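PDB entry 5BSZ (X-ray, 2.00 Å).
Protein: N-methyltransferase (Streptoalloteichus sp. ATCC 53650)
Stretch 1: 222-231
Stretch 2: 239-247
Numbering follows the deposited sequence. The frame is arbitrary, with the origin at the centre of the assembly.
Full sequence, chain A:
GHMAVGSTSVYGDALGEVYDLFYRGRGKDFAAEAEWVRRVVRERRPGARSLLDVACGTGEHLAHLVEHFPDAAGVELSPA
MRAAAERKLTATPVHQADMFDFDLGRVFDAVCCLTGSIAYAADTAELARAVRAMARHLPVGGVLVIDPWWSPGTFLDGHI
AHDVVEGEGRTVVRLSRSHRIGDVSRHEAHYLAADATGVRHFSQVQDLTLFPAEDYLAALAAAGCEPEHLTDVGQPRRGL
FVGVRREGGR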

# COMPACT_ATOMS: atom_id res chain seq x y z
N ALA A 222 21.40 11.78 -38.59
CA ALA A 222 22.33 12.56 -37.79
C ALA A 222 23.43 11.73 -37.17
O ALA A 222 24.46 12.29 -36.82
CB ALA A 222 21.61 13.36 -36.72
N ALA A 223 23.22 10.43 -37.02
CA ALA A 223 24.29 9.54 -36.51
C ALA A 223 25.18 9.02 -37.64
O ALA A 223 25.97 8.09 -37.41
CB ALA A 223 23.66 8.37 -35.78
N GLY A 224 25.02 9.55 -38.85
CA GLY A 224 25.86 9.15 -39.99
C GLY A 224 25.51 7.80 -40.58
O GLY A 224 26.36 7.10 -41.14
N CYS A 225 24.24 7.40 -40.43
CA CYS A 225 23.72 6.17 -41.02
C CYS A 225 22.67 6.50 -42.07
O CYS A 225 21.90 7.44 -41.89
CB CYS A 225 23.06 5.28 -39.95
SG CYS A 225 24.25 4.71 -38.72
N GLU A 226 22.63 5.68 -43.11
CA GLU A 226 21.58 5.73 -44.11
C GLU A 226 20.36 5.02 -43.54
O GLU A 226 20.47 3.81 -43.24
CB GLU A 226 22.05 5.01 -45.39
CG GLU A 226 21.06 5.14 -46.53
CD GLU A 226 21.00 6.58 -47.03
OE1 GLU A 226 22.07 7.16 -47.30
OE2 GLU A 226 19.89 7.14 -47.10
N PRO A 227 19.23 5.75 -43.40
CA PRO A 227 18.06 5.28 -42.66
C PRO A 227 17.09 4.49 -43.51
O PRO A 227 16.84 4.90 -44.62
CB PRO A 227 17.32 6.57 -42.24
CG PRO A 227 18.18 7.72 -42.66
CD PRO A 227 19.11 7.20 -43.72
N GLU A 228 16.58 3.38 -43.01
CA GLU A 228 15.47 2.68 -43.62
C GLU A 228 14.40 2.42 -42.57
O GLU A 228 14.68 2.24 -41.37
CB GLU A 228 15.90 1.33 -44.18
CG GLU A 228 17.06 1.39 -45.15
CD GLU A 228 17.59 0.00 -45.46
OE1 GLU A 228 16.83 -0.80 -46.05
OE2 GLU A 228 18.74 -0.29 -45.06
N HIS A 229 13.17 2.40 -43.03
CA HIS A 229 12.09 1.83 -42.26
C HIS A 229 11.59 0.58 -42.98
O HIS A 229 11.16 0.66 -44.12
CB HIS A 229 10.98 2.87 -42.12
CG HIS A 229 9.85 2.42 -41.25
ND1 HIS A 229 8.60 2.98 -41.31
CD2 HIS A 229 9.82 1.53 -40.23
CE1 HIS A 229 7.82 2.42 -40.39
NE2 HIS A 229 8.53 1.51 -39.74
N LEU A 230 11.65 -0.56 -42.29
CA LEU A 230 11.30 -1.86 -42.84
C LEU A 230 9.99 -2.28 -42.19
O LEU A 230 9.88 -2.23 -40.97
CB LEU A 230 12.38 -2.89 -42.51
CG LEU A 230 13.74 -2.54 -43.11
CD1 LEU A 230 14.67 -3.68 -42.76
CD2 LEU A 230 13.64 -2.27 -44.62
N THR A 231 9.00 -2.65 -43.01
CA THR A 231 7.68 -3.08 -42.49
C THR A 231 7.37 -4.58 -42.57
O THR A 231 6.37 -5.05 -42.03
CB THR A 231 6.58 -2.28 -43.19
OG1 THR A 231 6.57 -2.62 -44.58
CG2 THR A 231 6.88 -0.80 -43.05
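Stretch 2 (239-247) GLFVGVRRE

Stretch 2 runs back along stretch 1 as its antiparallel neighbour in a β-sheet. Both backbones are extended where they pair, with C225 to L230 lying against R245 to L240. The angle between the two N-to-C directions is 156°, and the strand axes approach to 4.1 Å. Together the two stretches bury 811 Å² of surface.

Walking along stretch 1, A222 makes no contact. A223 is met from across by an arginine side chain: A223 O lies 3.1 Å from R245 NH2. G224 follows with positive phi, a conformation that favours glycine. The end of the R245 side chain comes close here, and its guanidinium has G224 CA at its edge. The backbone pairing opens at this residue, where R246 N donates to G224 O at 2.9 Å in a nearly straight hydrogen bond.

C225 faces R245 in a non-hydrogen-bonded pair, with their CA atoms 4.2 Å apart. Its side chain lies on the same face of the sheet as that of R245, and C225 SG is 3.8 Å from R245 CA. C225 CB also sits 3.8 Å from G243 CA. A side chain at G243 would clash with C225 CB, so the glycine leaves room for the cysteine.

E226 pairs with V244 through two hydrogen bonds. E226 N donates to V244 O at 2.9 Å, and V244 N donates to E226 O at 3.1 Å. E226 O also accepts a CA-H...O contact from G243 CA at 3.1 Å. The side chain of E226 forms a salt bridge with R246, with E226 OE1 2.6 Å from R246 NH1. One face of the R246 guanidinium lies over E226 N and C225 O.

P227 lies opposite G243, CA to CA 4.5 Å. Proline has no amide hydrogen to give, and this non-hydrogen-bonded position asks for none across the pair. P227 CA instead makes a CA-H...O contact with V242 O at 3.5 Å.

E228 restores the hydrogen-bonded pattern with V242. E228 N to V242 O is short, at 2.6 Å, and V242 N to E228 O is 2.9 Å. The side chains of E226, E228 and L230 share a face with those of V244, V242 and L240. The carboxylate of E228 is hydrogen-bonded elsewhere in the structure.

H229 sits against F241 on the other face, with CA atoms 4.7 Å apart. Their rings form an offset stack, with centroids 4.3 Å apart and planes at 16°. The closest atoms are H229 CG and F241 CE1, at 3.5 Å. L240 O lies at the edge of the imidazole, 3.3 Å from H229 CD2.

L230 and L240 exchange two hydrogen bonds, L230 N to L240 O and L240 N to L230 O, both 2.8 Å. L230 CD1 packs on V242 CG2 at 3.9 Å. Beyond this pair, T231 CA is 4.4 Å from G239 CA. G239 has positive phi, and a CB there would clash with L230 O and H229 NE2.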

# COMPACT_ATOMS: atom_id res chain seq x y z
N GLY A 239 7.19 -1.98 -37.43
CA GLY A 239 8.34 -2.22 -38.24
C GLY A 239 9.65 -2.06 -37.50
O GLY A 239 9.70 -2.13 -36.25
N LEU A 240 10.73 -1.91 -38.28
CA LEU A 240 12.04 -1.68 -37.71
C LEU A 240 12.65 -0.50 -38.37
O LEU A 240 12.46 -0.31 -39.57
CB LEU A 240 12.92 -2.91 -37.89
CG LEU A 240 12.57 -4.20 -37.19
CD1 LEU A 240 13.64 -5.23 -37.55
CD2 LEU A 240 12.50 -4.11 -35.66
N PHE A 241 13.43 0.27 -37.61
CA PHE A 241 14.30 1.28 -38.19
C PHE A 241 15.72 0.77 -38.26
O PHE A 241 16.26 0.26 -37.26
CB PHE A 241 14.22 2.60 -37.45
CG PHE A 241 12.87 3.23 -37.53
CD1 PHE A 241 12.48 3.93 -38.67
CD2 PHE A 241 11.95 3.06 -36.51
CE1 PHE A 241 11.21 4.49 -38.74
CE2 PHE A 241 10.68 3.59 -36.59
CZ PHE A 241 10.30 4.32 -37.70
N VAL A 242 16.28 0.85 -39.46
CA VAL A 242 17.64 0.31 -39.71
C VAL A 242 18.51 1.37 -40.33
O VAL A 242 18.02 2.18 -41.14
CB VAL A 242 17.61 -0.93 -40.61
CG1 VAL A 242 19.02 -1.47 -40.87
CG2 VAL A 242 16.77 -2.03 -39.97
N GLY A 243 19.77 1.39 -39.94
CA GLY A 243 20.74 2.32 -40.48
C GLY A 243 22.01 1.57 -40.84
O GLY A 243 22.44 0.64 -40.12
N VAL A 244 22.59 1.97 -41.98
CA VAL A 244 23.88 1.41 -42.38
C VAL A 244 24.86 2.51 -42.25
O VAL A 244 24.68 3.60 -42.81
CB VAL A 244 23.87 0.89 -43.81
CG1 VAL A 244 25.27 0.51 -44.26
CG2 VAL A 244 22.90 -0.28 -43.87
N ARG A 245 25.89 2.29 -41.44
CA ARG A 245 26.81 3.38 -41.19
C ARG A 245 27.58 3.77 -42.51
O ARG A 245 28.15 2.90 -43.16
CB ARG A 245 27.79 2.93 -40.13
CG ARG A 245 28.92 3.87 -39.84
CD ARG A 245 28.53 4.98 -38.92
NE ARG A 245 29.65 5.22 -38.01
CZ ARG A 245 29.85 6.37 -37.38
NH1 ARG A 245 30.87 6.47 -36.55
NH2 ARG A 245 29.02 7.40 -37.57
N ARG A 246 27.59 5.05 -42.85
CA ARG A 246 28.17 5.57 -44.10
C ARG A 246 29.59 6.05 -43.91
O ARG A 246 29.89 6.68 -42.89
CB ARG A 246 27.38 6.78 -44.62
CG ARG A 246 25.89 6.59 -44.83
CD ARG A 246 25.28 7.81 -45.52
NE ARG A 246 24.77 8.84 -44.60
CZ ARG A 246 23.51 9.25 -44.54
NH1 ARG A 246 22.59 8.74 -45.35
NH2 ARG A 246 23.14 10.19 -43.67
N GLU A 247 30.43 5.81 -44.92
CA GLU A 247 31.78 6.41 -45.02
C GLU A 247 31.71 7.93 -45.18
O GLU A 247 32.05 8.67 -44.26
CB GLU A 247 32.55 5.79 -46.18